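Local atomic coordinates of anthranilate synthase component I (Streptococcus pneumoniae serotype 4, PDB entry 5KCK), a protein that belongs to the anthranilate synthase family of enzymes, which combine an N-terminal region with a larger C-terminal region in a mixed helix and antiparallel-sheet fold. Residues R68-F73 with S103-I108; A255-L260 with I407-M412; G266-N271 with N312-I317; T291-D296 with M338-V343; L352-A357 with G401-A406. All blocks are in the same frame, centred on the assembly; numbering follows the deposited sequence.

Contact 1. Residues R68-F73 with S103-I108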
# COMPACT_ATOMS: atom_id res chain seq x y z
N ARG A 68 -7.54 -41.82 14.13
CA ARG A 68 -8.09 -40.70 14.89
C ARG A 68 -9.05 -39.91 14.02
O ARG A 68 -8.99 -39.96 12.79
CB ARG A 68 -7.00 -39.75 15.40
CG ARG A 68 -6.03 -40.35 16.41
CD ARG A 68 -6.67 -40.50 17.80
NE ARG A 68 -7.10 -39.22 18.34
CZ ARG A 68 -6.29 -38.28 18.81
NH1 ARG A 68 -4.98 -38.47 18.80
NH2 ARG A 68 -6.78 -37.14 19.28
N ASP A 69 -9.94 -39.16 14.67
CA ASP A 69 -10.72 -38.17 13.95
C ASP A 69 -9.79 -37.13 13.33
O ASP A 69 -8.85 -36.67 13.99
CB ASP A 69 -11.72 -37.46 14.88
CG ASP A 69 -12.34 -36.25 14.22
OD1 ASP A 69 -13.38 -36.42 13.54
OD2 ASP A 69 -11.80 -35.13 14.35
N PRO A 70 -10.02 -36.73 12.08
CA PRO A 70 -9.04 -35.87 11.40
C PRO A 70 -8.88 -34.49 12.00
O PRO A 70 -7.77 -33.96 12.03
CB PRO A 70 -9.57 -35.79 9.96
CG PRO A 70 -11.00 -36.19 10.05
CD PRO A 70 -11.10 -37.16 11.18
N LEU A 71 -9.97 -33.87 12.47
CA LEU A 71 -9.83 -32.52 13.00
C LEU A 71 -9.25 -32.53 14.42
O LEU A 71 -8.42 -31.69 14.76
CB LEU A 71 -11.17 -31.78 12.96
CG LEU A 71 -11.75 -31.59 11.55
CD1 LEU A 71 -13.03 -30.76 11.60
CD2 LEU A 71 -10.72 -30.96 10.62
N ASP A 72 -9.68 -33.49 15.25
CA ASP A 72 -9.07 -33.61 16.58
C ASP A 72 -7.58 -33.89 16.47
O ASP A 72 -6.78 -33.31 17.21
CB ASP A 72 -9.75 -34.72 17.39
CG ASP A 72 -11.19 -34.38 17.74
OD1 ASP A 72 -11.62 -33.22 17.51
OD2 ASP A 72 -11.90 -35.28 18.24
N PHE A 73 -7.18 -34.77 15.54
CA PHE A 73 -5.76 -35.06 15.39
C PHE A 73 -5.00 -33.84 14.89
O PHE A 73 -3.92 -33.51 15.39
CB PHE A 73 -5.55 -36.24 14.45
CG PHE A 73 -4.11 -36.69 14.35
CD1 PHE A 73 -3.50 -37.36 15.41
CD2 PHE A 73 -3.35 -36.43 13.22
CE1 PHE A 73 -2.17 -37.77 15.34
CE2 PHE A 73 -2.03 -36.84 13.13
CZ PHE A 73 -1.44 -37.51 14.19
N SER A 103 -19.56 -34.18 5.92
CA SER A 103 -20.22 -35.48 5.90
C SER A 103 -19.78 -36.37 7.06
O SER A 103 -20.49 -37.32 7.40
CB SER A 103 -19.97 -36.19 4.57
OG SER A 103 -18.61 -36.58 4.45
N LEU A 104 -18.61 -36.09 7.66
CA LEU A 104 -18.19 -36.82 8.85
C LEU A 104 -19.02 -36.48 10.07
O LEU A 104 -19.03 -37.25 11.04
CB LEU A 104 -16.72 -36.54 9.17
CG LEU A 104 -15.67 -36.96 8.15
CD1 LEU A 104 -14.29 -36.86 8.77
CD2 LEU A 104 -15.94 -38.36 7.64
N TYR A 105 -19.72 -35.34 10.05
CA TYR A 105 -20.42 -34.87 11.23
C TYR A 105 -21.90 -34.62 10.99
O TYR A 105 -22.64 -34.43 11.97
CB TYR A 105 -19.74 -33.60 11.78
CG TYR A 105 -18.24 -33.77 11.91
CD1 TYR A 105 -17.68 -34.45 12.99
CD2 TYR A 105 -17.37 -33.27 10.94
CE1 TYR A 105 -16.31 -34.63 13.11
CE2 TYR A 105 -16.00 -33.44 11.05
CZ TYR A 105 -15.47 -34.12 12.13
OH TYR A 105 -14.10 -34.29 12.23
N GLU A 106 -22.35 -34.63 9.74
CA GLU A 106 -23.76 -34.59 9.39
C GLU A 106 -24.06 -35.64 8.32
O GLU A 106 -23.20 -35.96 7.50
CB GLU A 106 -24.18 -33.21 8.88
CG GLU A 106 -23.87 -32.07 9.82
CD GLU A 106 -24.71 -32.09 11.09
OE1 GLU A 106 -25.73 -32.83 11.13
OE2 GLU A 106 -24.35 -31.37 12.05
N GLU A 107 -25.29 -36.15 8.33
CA GLU A 107 -25.74 -37.10 7.31
C GLU A 107 -26.29 -36.33 6.12
O GLU A 107 -27.45 -35.92 6.12
CB GLU A 107 -26.78 -38.06 7.88
CG GLU A 107 -26.18 -39.32 8.50
CD GLU A 107 -27.22 -40.16 9.24
OE1 GLU A 107 -28.43 -40.04 8.94
OE2 GLU A 107 -26.83 -40.95 10.14
N ILE A 108 -25.46 -36.13 5.10
CA ILE A 108 -25.86 -35.37 3.92
C ILE A 108 -26.19 -36.27 2.74
O ILE A 108 -26.51 -35.76 1.65
CB ILE A 108 -24.78 -34.35 3.53
CG1 ILE A 108 -23.51 -35.06 3.06
CG2 ILE A 108 -24.47 -33.45 4.72
CD1 ILE A 108 -22.46 -34.12 2.47
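D69 and P70, at the start of helix 70-78, face L104 and Y105 across a wide gap, with 9.1 Å between D69 CA and L104 CA, the nearest CA pair. Side chains therefore make the contact. Y105 reaches over from its loop, and its phenol meets the D69 carboxylate tip to tip. Y105 OH donates to D69 OD1 at 2.6 Å, a short bond. OD1 accepts with its syn lone pair, on the side of OD2. OD1 sits at the edge of the ring, near its plane, while the carboxylate plane is turned 59° from the ring. CG of D69 is anti to the backbone N (chi1 169°), which carries CG toward Y105. The other oxygen serves the helix. D69 OD2 accepts from D72 N at 2.8 Å in a nearly straight bond, and weakly from L71 N. With both oxygens held, rotation of the carboxylate is restricted. The helix N terminus and the tyrosine hydroxyl probably favour its charged form.

Apolar contacts complete the junction. P70 CG and L104 CD1 meet tip to tip at 3.6 Å. L71 passes the tyrosine obliquely, with L71 CG 3.6 Å from Y105 OH and L71 CD1 4.0 Å from Y105 CE2. K359 of helix 354-361 touches both L71 and Y105, and M101 lies against P70 and L71. The arrangement is an aspartate N-cap that also accepts from a tyrosine. It ties helix 70-78 to the loop between strands 92-97 and 121-126, within the N-terminal region.

Contact 2. Residues A255-L260 with I407-M412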
# COMPACT_ATOMS: atom_id res chain seq x y z
N ALA A 255 -8.81 -16.21 -4.57
CA ALA A 255 -8.95 -14.84 -4.10
C ALA A 255 -10.31 -14.69 -3.42
O ALA A 255 -11.14 -13.86 -3.79
CB ALA A 255 -8.80 -13.85 -5.25
N SER A 256 -10.57 -15.52 -2.42
CA SER A 256 -11.85 -15.48 -1.73
C SER A 256 -12.00 -14.17 -0.96
O SER A 256 -11.13 -13.82 -0.17
CB SER A 256 -11.99 -16.64 -0.77
OG SER A 256 -13.18 -16.50 -0.01
N PRO A 257 -13.09 -13.43 -1.16
CA PRO A 257 -13.34 -12.23 -0.36
C PRO A 257 -14.14 -12.47 0.91
O PRO A 257 -14.38 -11.51 1.66
CB PRO A 257 -14.13 -11.34 -1.33
CG PRO A 257 -14.88 -12.32 -2.18
CD PRO A 257 -14.04 -13.57 -2.28
N GLU A 258 -14.52 -13.71 1.21
CA GLU A 258 -15.46 -14.01 2.29
C GLU A 258 -14.79 -14.93 3.31
O GLU A 258 -14.47 -16.08 3.00
CB GLU A 258 -16.73 -14.65 1.74
CG GLU A 258 -17.45 -13.80 0.70
CD GLU A 258 -18.85 -14.31 0.37
OE1 GLU A 258 -19.36 -15.17 1.12
OE2 GLU A 258 -19.42 -13.87 -0.65
N SER A 259 -14.59 -14.41 4.52
CA SER A 259 -14.11 -15.23 5.62
C SER A 259 -15.18 -16.24 6.02
O SER A 259 -16.37 -15.92 6.05
CB SER A 259 -13.75 -14.35 6.81
OG SER A 259 -13.45 -15.16 7.94
N LEU A 260 -14.76 -17.47 6.32
CA LEU A 260 -15.70 -18.41 6.93
C LEU A 260 -15.77 -18.20 8.43
O LEU A 260 -16.85 -18.01 8.99
CB LEU A 260 -15.30 -19.86 6.62
CG LEU A 260 -16.13 -20.92 7.37
CD1 LEU A 260 -17.51 -21.13 6.73
CD2 LEU A 260 -15.40 -22.26 7.49
N ILE A 407 -13.88 -18.87 3.11
CA ILE A 407 -14.78 -19.71 2.32
C ILE A 407 -14.15 -19.98 0.96
O ILE A 407 -13.72 -19.06 0.27
CB ILE A 407 -16.14 -19.03 2.14
CG1 ILE A 407 -16.74 -18.60 3.49
CG2 ILE A 407 -17.10 -19.95 1.37
CD1 ILE A 407 -18.00 -17.76 3.31
N ALA A 408 -14.12 -21.25 0.54
CA ALA A 408 -13.46 -21.63 -0.71
C ALA A 408 -14.37 -21.36 -1.91
O ALA A 408 -14.85 -22.26 -2.60
CB ALA A 408 -13.00 -23.08 -0.65
N ILE A 409 -14.62 -20.08 -2.15
CA ILE A 409 -15.21 -19.61 -3.39
C ILE A 409 -14.15 -18.81 -4.12
O ILE A 409 -13.10 -18.47 -3.57
CB ILE A 409 -16.47 -18.75 -3.16
CG1 ILE A 409 -16.12 -17.53 -2.33
CG2 ILE A 409 -17.60 -19.56 -2.53
CD1 ILE A 409 -17.31 -16.68 -1.97
N ARG A 410 -14.44 -18.48 -5.38
CA ARG A 410 -13.48 -17.78 -6.24
C ARG A 410 -12.12 -18.45 -6.18
O ARG A 410 -11.07 -17.81 -6.08
CB ARG A 410 -13.40 -16.30 -5.85
CG ARG A 410 -14.71 -15.55 -6.02
CD ARG A 410 -14.61 -14.57 -7.17
NE ARG A 410 -13.46 -13.70 -7.00
CZ ARG A 410 -13.47 -12.59 -6.26
NH1 ARG A 410 -14.58 -12.21 -5.64
NH2 ARG A 410 -12.37 -11.86 -6.14
N THR A 411 -12.13 -19.78 -6.24
CA THR A 411 -10.94 -20.59 -6.06
C THR A 411 -10.81 -21.52 -7.26
O THR A 411 -11.78 -22.16 -7.67
CB THR A 411 -11.04 -21.39 -4.76
OG1 THR A 411 -11.09 -20.47 -3.66
CG2 THR A 411 -9.84 -22.30 -4.60
N MSE A 412 -9.60 -21.58 -7.81
CA MSE A 412 -9.31 -22.46 -8.94
C MSE A 412 -8.45 -23.66 -8.51
O MSE A 412 -7.52 -23.52 -7.72
CB MSE A 412 -8.60 -21.66 -10.04
CG MSE A 412 -8.18 -22.45 -11.26
SE MSE A 412 -7.14 -21.33 -12.52
CE MSE A 412 -8.58 -20.10 -13.05
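S256 donates from OG to I407 O at 2.6 Å, in the plane of that carbonyl. With OG anti to the backbone N (chi1 174°), the hydroxyl reaches I407 O and also accepts weakly from E258 N. I407 N donates to E258 O at 2.9 Å, and A255 N donates to R410 O at 3.2 Å. Side chains pack alongside. I409 CD1 lies against the E258 carboxylate, 3.7 Å from E258 CD, the two side chains crossing at about a right angle. L260 CB lies 3.7 Å from I407 CG1. P257 CD lies over one face of the R410 guanidinium, with R410 NH1 3.5 Å from P257 CG. A255 O stands over the same face, too poorly angled to R410 NH2 for a hydrogen bond.

The next shell shapes the backbone. I409 N also donates to I407 O, at 2.8 Å, across an inverse gamma turn centred on A408. S239 OG bonds to A255 O. Strands 259-264 and 403-407 pair in one sheet, 250-254 and 411-415 in another. The two segments, running nearly antiparallel, thus both bridge the two sheets. I407 is buried, and its O, gripped by a hydroxyl and an amide, is well satisfied.

Contact 3. Residues G266-N271 with N312-I317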
# COMPACT_ATOMS: atom_id res chain seq x y z
N GLY A 266 -8.97 -16.70 21.78
CA GLY A 266 -10.19 -17.19 22.37
C GLY A 266 -11.47 -16.53 21.87
O GLY A 266 -12.55 -16.91 22.33
N ILE A 267 -11.37 -15.57 20.96
CA ILE A 267 -12.53 -14.91 20.37
C ILE A 267 -12.82 -15.54 19.00
O ILE A 267 -11.92 -15.64 18.15
CB ILE A 267 -12.29 -13.39 20.23
CG1 ILE A 267 -11.77 -12.81 21.55
CG2 ILE A 267 -13.55 -12.67 19.74
CD1 ILE A 267 -12.68 -13.06 22.75
N VAL A 268 -14.06 -15.96 18.79
CA VAL A 268 -14.54 -16.46 17.50
C VAL A 268 -15.24 -15.32 16.77
O VAL A 268 -16.09 -14.63 17.35
CB VAL A 268 -15.48 -17.65 17.68
CG1 VAL A 268 -15.83 -18.27 16.33
CG2 VAL A 268 -14.85 -18.68 18.58
N THR A 269 -14.90 -15.12 15.50
CA THR A 269 -15.46 -14.04 14.70
C THR A 269 -15.99 -14.58 13.38
O THR A 269 -15.33 -15.38 12.72
CB THR A 269 -14.40 -12.96 14.41
OG1 THR A 269 -13.91 -12.41 15.65
CG2 THR A 269 -14.97 -11.83 13.55
N THR A 270 -17.18 -14.13 12.98
CA THR A 270 -17.65 -14.30 11.62
C THR A 270 -17.94 -12.93 11.02
O THR A 270 -18.14 -11.94 11.73
CB THR A 270 -18.92 -15.17 11.52
OG1 THR A 270 -19.99 -14.55 12.24
CG2 THR A 270 -18.68 -16.57 12.05
N ASN A 271 -17.97 -12.89 9.70
CA ASN A 271 -18.12 -11.64 8.95
C ASN A 271 -19.16 -11.87 7.86
O ASN A 271 -18.82 -12.03 6.68
CB ASN A 271 -16.76 -11.19 8.41
CG ASN A 271 -16.86 -9.93 7.58
OD1 ASN A 271 -16.36 -9.88 6.46
ND2 ASN A 271 -17.52 -8.90 8.12
N ASN A 312 -26.09 -17.71 15.93
CA ASN A 312 -26.38 -19.04 16.47
C ASN A 312 -25.16 -19.96 16.43
O ASN A 312 -24.89 -20.68 17.40
CB ASN A 312 -27.56 -19.67 15.73
CG ASN A 312 -27.88 -21.08 16.23
OD1 ASN A 312 -27.71 -22.06 15.51
ND2 ASN A 312 -28.34 -21.17 17.48
N ASP A 313 -24.41 -19.96 15.32
CA ASP A 313 -23.20 -20.78 15.23
C ASP A 313 -22.24 -20.45 16.36
O ASP A 313 -21.78 -21.34 17.09
CB ASP A 313 -22.51 -20.61 13.87
CG ASP A 313 -23.25 -21.31 12.74
OD1 ASP A 313 -24.11 -22.18 13.02
OD2 ASP A 313 -22.96 -21.01 11.55
N ILE A 314 -21.93 -19.16 16.53
CA ILE A 314 -21.04 -18.73 17.60
C ILE A 314 -21.66 -19.01 18.97
O ILE A 314 -20.97 -19.47 19.89
CB ILE A 314 -20.69 -17.24 17.40
CG1 ILE A 314 -19.80 -17.08 16.16
CG2 ILE A 314 -20.04 -16.64 18.65
CD1 ILE A 314 -19.41 -15.63 15.85
N GLY A 315 -22.97 -18.79 19.10
CA GLY A 315 -23.62 -19.00 20.38
C GLY A 315 -23.56 -20.43 20.87
O GLY A 315 -23.50 -20.67 22.07
N ARG A 316 -23.56 -21.40 19.95
CA ARG A 316 -23.48 -22.81 20.33
C ARG A 316 -22.13 -23.19 20.94
O ARG A 316 -22.05 -24.19 21.65
CB ARG A 316 -23.76 -23.71 19.13
CG ARG A 316 -25.19 -23.65 18.61
CD ARG A 316 -25.54 -24.85 17.73
NE ARG A 316 -24.54 -25.13 16.69
CZ ARG A 316 -24.47 -24.50 15.52
NH1 ARG A 316 -25.35 -23.54 15.24
NH2 ARG A 316 -23.54 -24.83 14.64
N ILE A 317 -21.07 -22.42 20.68
CA ILE A 317 -19.74 -22.79 21.15
C ILE A 317 -19.14 -21.74 22.07
O ILE A 317 -17.94 -21.76 22.33
CB ILE A 317 -18.79 -23.06 19.97
CG1 ILE A 317 -18.65 -21.80 19.11
CG2 ILE A 317 -19.26 -24.25 19.13
CD1 ILE A 317 -17.57 -21.89 18.05
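I314 projects from helix 312-316 onto V268 and T270 of strand 267-270. Helix and strand run nearly antiparallel, at 167°, with their axes 9.3 Å apart. The close part of the contact is the tip of I314. Its CD1 lies 3.8 Å from V268 O and reaches T270 tip to tip, 3.8 Å from T270 OG1. With its CG1 anti to the carbonyl carbon (chi1 -69°), I314 slides past V268 in the opposite direction, and V268 CG1 is 4.1 Å from I314 CG1. A second, slightly longer touch joins V268 CG2 to I317 CD1 at 4.2 Å. A357 of helix 354-361 packs on both V268 and I317, and V344 of the neighbouring strand touches T270 and I314.

The far side of the helix is polar. N312 and R316 are exposed there and make no contact with the strand. R316 NH1 forms a salt bridge with D313 OD1 at 2.9 Å, using the anti lone pair of that oxygen. It also donates weakly to N312 OD1. T269 points away from the helix and bonds to K345 NZ. The contact itself is thus van der Waals packing of branched side chains, with the charge of R316 paired within the helix, to the buried D313.

Contact 4. Residues T291-D296 with M338-V343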
# COMPACT_ATOMS: atom_id res chain seq x y z
N THR A 291 -27.77 3.60 -0.82
CA THR A 291 -29.04 3.71 -0.13
C THR A 291 -30.10 2.81 -0.76
O THR A 291 -31.02 2.36 -0.07
CB THR A 291 -29.51 5.17 -0.13
OG1 THR A 291 -29.67 5.60 -1.49
CG2 THR A 291 -28.49 6.05 0.56
N ASP A 292 -29.98 2.54 -2.06
CA ASP A 292 -30.84 1.54 -2.68
C ASP A 292 -30.61 0.17 -2.07
O ASP A 292 -31.57 -0.57 -1.81
CB ASP A 292 -30.60 1.51 -4.19
CG ASP A 292 -31.62 0.67 -4.93
OD1 ASP A 292 -32.68 0.38 -4.36
OD2 ASP A 292 -31.35 0.31 -6.10
N LEU A 293 -29.35 -0.18 -1.81
CA LEU A 293 -29.05 -1.47 -1.20
C LEU A 293 -29.59 -1.55 0.23
O LEU A 293 -30.03 -2.62 0.67
CB LEU A 293 -27.55 -1.73 -1.22
CG LEU A 293 -27.09 -3.04 -0.56
CD1 LEU A 293 -27.71 -4.25 -1.25
CD2 LEU A 293 -25.57 -3.14 -0.54
N LEU A 294 -29.55 -0.44 0.97
CA LEU A 294 -30.12 -0.44 2.31
C LEU A 294 -31.65 -0.54 2.29
O LEU A 294 -32.24 -0.89 3.32
CB LEU A 294 -29.68 0.81 3.08
CG LEU A 294 -28.20 0.87 3.46
CD1 LEU A 294 -27.90 2.20 4.14
CD2 LEU A 294 -27.81 -0.30 4.36
N SER A 295 -32.29 -0.23 1.16
CA SER A 295 -33.66 -0.67 0.95
C SER A 295 -33.60 -2.07 0.36
O SER A 295 -32.67 -2.82 0.67
CB SER A 295 -34.43 0.29 0.04
OG SER A 295 -34.03 0.18 -1.31
N ASP A 296 -34.56 -2.44 -0.49
CA ASP A 296 -34.63 -3.81 -1.01
C ASP A 296 -34.75 -4.79 0.15
O ASP A 296 -33.77 -5.40 0.57
CB ASP A 296 -33.40 -4.14 -1.87
CG ASP A 296 -33.63 -5.35 -2.77
OD1 ASP A 296 -34.56 -6.13 -2.49
OD2 ASP A 296 -32.88 -5.50 -3.76
N MSE A 338 -21.61 -5.39 -4.93
CA MSE A 338 -21.80 -4.64 -3.68
C MSE A 338 -22.49 -5.52 -2.63
O MSE A 338 -23.34 -6.34 -2.98
CB MSE A 338 -22.61 -3.38 -3.95
CG MSE A 338 -22.35 -2.21 -3.02
SE MSE A 338 -23.40 -0.65 -3.56
CE MSE A 338 -22.66 0.68 -2.33
N HIS A 339 -22.15 -5.34 -1.35
CA HIS A 339 -22.64 -6.23 -0.31
C HIS A 339 -22.88 -5.47 0.99
O HIS A 339 -22.26 -4.44 1.26
CB HIS A 339 -21.67 -7.39 -0.03
CG HIS A 339 -21.73 -8.49 -1.04
ND1 HIS A 339 -20.69 -8.75 -1.91
CD2 HIS A 339 -22.69 -9.41 -1.31
CE1 HIS A 339 -21.01 -9.78 -2.68
NE2 HIS A 339 -22.22 -10.20 -2.34
N LEU A 340 -23.76 -6.03 1.82
CA LEU A 340 -23.96 -5.58 3.19
C LEU A 340 -23.10 -6.41 4.13
O LEU A 340 -23.05 -7.64 4.00
CB LEU A 340 -25.43 -5.69 3.58
CG LEU A 340 -26.38 -4.82 2.74
CD1 LEU A 340 -27.81 -5.34 2.81
CD2 LEU A 340 -26.29 -3.37 3.19
N THR A 341 -22.43 -5.74 5.08
CA THR A 341 -21.43 -6.40 5.90
C THR A 341 -21.72 -6.24 7.39
O THR A 341 -22.23 -5.21 7.85
CB THR A 341 -20.02 -5.85 5.60
OG1 THR A 341 -19.04 -6.68 6.24
CG2 THR A 341 -19.86 -4.44 6.11
N SER A 342 -21.36 -7.28 8.15
CA SER A 342 -21.53 -7.28 9.60
C SER A 342 -20.41 -8.09 10.24
O SER A 342 -19.73 -8.89 9.59
CB SER A 342 -22.88 -7.86 10.02
OG SER A 342 -23.96 -7.10 9.51
N VAL A 343 -20.25 -7.90 11.55
CA VAL A 343 -19.26 -8.62 12.36
C VAL A 343 -19.96 -9.22 13.57
O VAL A 343 -20.67 -8.51 14.30
CB VAL A 343 -18.10 -7.70 12.79
CG1 VAL A 343 -17.10 -8.45 13.66
CG2 VAL A 343 -17.40 -7.12 11.55
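L293 and L294 of helix 285-294 pack on M338 and L340 at the start of strand 338-347, a helix end laid against the large antiparallel sheet. L293 is the main bump. Its CG is anti to the backbone N (chi1 178°), and its CD2 methyl lodges against the strand in the dip between two side chains that point toward the helix. M338 CG bounds the dip at 4.2 Å from L293 CD2. L340 CG bounds it at 3.8 Å from the same methyl. The floor is backbone, with H339 C 3.9 Å from L293 CD2. The H339 side chain starts out away from the helix.

L340 is the answering bump. It slides past L293 in the opposite direction, so that each leucine lies beside the other. Its CD1 comes up to the helix backbone, 4.1 Å from L293 O. Its CD2 touches both L293 and L294. T300 and H303 of helix 297-316 also touch L340, so a second helix closes on the same leucine.

The contact lies at the surface, and L294 is exposed at its margin. S295 N donates to T291 O, S295 OG donates to D292 O, and D296 is already the N-cap of the next helix. L294 meets L340 at methyls: L294 CD2 is 3.6 Å from L340 CD2.

Contact 5. Residues L352-A357 with G401-A406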
# COMPACT_ATOMS: atom_id res chain seq x y z
N LEU A 352 -13.39 -25.82 24.50
CA LEU A 352 -13.46 -25.97 23.05
C LEU A 352 -12.27 -25.30 22.39
O LEU A 352 -11.51 -24.55 23.01
CB LEU A 352 -14.78 -25.41 22.51
CG LEU A 352 -16.04 -25.91 23.22
CD1 LEU A 352 -17.30 -25.41 22.51
CD2 LEU A 352 -16.04 -27.42 23.29
N THR A 353 -12.09 -25.59 21.10
CA THR A 353 -10.94 -25.11 20.33
C THR A 353 -11.40 -24.55 18.99
O THR A 353 -12.60 -24.53 18.68
CB THR A 353 -9.92 -26.22 20.08
OG1 THR A 353 -10.45 -27.12 19.11
CG2 THR A 353 -9.59 -27.00 21.38
N ALA A 354 -10.43 -24.14 18.17
CA ALA A 354 -10.75 -23.67 16.83
C ALA A 354 -11.43 -24.74 15.99
O ALA A 354 -12.20 -24.41 15.08
CB ALA A 354 -9.48 -23.18 16.12
N MSE A 355 -11.18 -26.02 16.27
CA MSE A 355 -11.86 -27.09 15.53
C MSE A 355 -13.37 -27.03 15.71
O MSE A 355 -14.13 -27.27 14.77
CB MSE A 355 -11.34 -28.47 15.95
CG MSE A 355 -9.84 -28.61 15.78
SE MSE A 355 -9.26 -28.52 13.92
CE MSE A 355 -9.09 -26.57 13.65
N ASP A 356 -13.81 -26.73 16.94
CA ASP A 356 -15.23 -26.56 17.18
C ASP A 356 -15.78 -25.34 16.44
O ASP A 356 -16.92 -25.38 15.96
CB ASP A 356 -15.48 -26.46 18.69
CG ASP A 356 -14.91 -27.67 19.44
OD1 ASP A 356 -15.47 -28.77 19.26
OD2 ASP A 356 -13.90 -27.52 20.16
N ALA A 357 -14.98 -24.29 16.31
CA ALA A 357 -15.40 -23.15 15.49
C ALA A 357 -15.55 -23.56 14.04
O ALA A 357 -16.49 -23.12 13.36
CB ALA A 357 -14.39 -22.00 15.62
N GLY A 401 -3.05 -21.98 18.38
CA GLY A 401 -4.46 -22.28 18.40
C GLY A 401 -5.35 -21.24 17.75
O GLY A 401 -6.56 -21.47 17.62
N ASP A 402 -4.79 -20.10 17.34
CA ASP A 402 -5.52 -19.16 16.50
C ASP A 402 -5.75 -19.77 15.12
O ASP A 402 -5.05 -20.70 14.69
CB ASP A 402 -4.75 -17.85 16.34
CG ASP A 402 -4.78 -17.00 17.59
OD1 ASP A 402 -5.54 -17.32 18.52
OD2 ASP A 402 -4.04 -15.99 17.64
N MSE A 403 -6.74 -19.23 14.42
CA MSE A 403 -7.14 -19.79 13.14
C MSE A 403 -7.79 -18.72 12.28
O MSE A 403 -8.46 -17.84 12.80
CB MSE A 403 -8.11 -20.94 13.34
CG MSE A 403 -8.47 -21.66 12.06
SE MSE A 403 -9.70 -23.14 12.36
CE MSE A 403 -11.28 -22.10 12.92
N ASP A 404 -7.58 -18.80 10.97
CA ASP A 404 -8.25 -17.89 10.04
C ASP A 404 -8.56 -18.65 8.77
O ASP A 404 -7.65 -19.09 8.06
CB ASP A 404 -7.37 -16.67 9.76
CG ASP A 404 -8.12 -15.58 9.01
OD1 ASP A 404 -9.35 -15.73 8.83
OD2 ASP A 404 -7.47 -14.60 8.60
N LEU A 405 -9.85 -18.80 8.47
CA LEU A 405 -10.31 -19.63 7.36
C LEU A 405 -11.20 -18.83 6.42
O LEU A 405 -12.16 -18.19 6.87
CB LEU A 405 -11.08 -20.85 7.89
CG LEU A 405 -10.27 -21.92 8.62
CD1 LEU A 405 -11.19 -23.01 9.10
CD2 LEU A 405 -9.18 -22.49 7.71
N ALA A 406 -10.89 -18.87 5.13
CA ALA A 406 -11.74 -18.30 4.10
C ALA A 406 -12.71 -19.34 3.55
O ALA A 406 -12.41 -20.54 3.51
CB ALA A 406 -10.89 -17.73 2.96
O HOH W 1 -8.07 -22.85 19.36
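A354, M355 and A357, on the first turn of helix 354-361, gather round the side chain of M403 on strand 403-407. Both methionines are modelled as selenomethionine. The apolar contacts come first. M403 SE lies 3.8 Å from A354 CB and 3.7 Å from M355 CE. M403 runs extended from its backbone and then bends at chi3 (67°), which turns CE toward the helix. There M403 CE comes to 3.3 Å from A354 O and 4.1 Å from A357 CB. M355 starts out pointing away from the strand, but it bends at chi2 and chi3, and its end returns to M403. L397 of the neighbouring strand 393-398 touches A354, M355 and M403. L71 of helix 70-78 touches M355.

The polar link across the contact is a water. It accepts from A354 N at 2.9 Å and donates to G401 O at 2.7 Å. G401 O also rests against A354 CB.

Capping bonds hold the helix start. T353 is the N-cap, and its OG1 accepts from M355 N. In return D356 OD2 accepts from T353 N at 2.8 Å with its anti lone pair. T353 and D356 thus form a capping box.

All five touching residues are buried. The chemistry is therefore apolar packing of the modified methionines and alanine methyls over the sheet, while the water satisfies a first-turn amide and the carbonyl of G401, just before strand 403-407.

Overall arrangement
From the N terminus, contact 1 closes first, a loop of about 30 residues in the N-terminal region. The other four lie in the C-terminal region. Contact 2 opens at 255-260 and closes last, at 407-412, so its loop encloses the rest. Within it contacts 3 and 4 cross: 266-271 and 291-296 come before their partners 312-317 and 338-343. Contact 5 follows in series. Contacts 2 to 5 all reach the large antiparallel sheet. Contacts 3, 4 and 5 join helices to it, and contact 2 links it to a second sheet. Contacts 3 and 5 touch through I317 and A357. Contact 1 meets contact 5 through L71 and M355, joining the two regions.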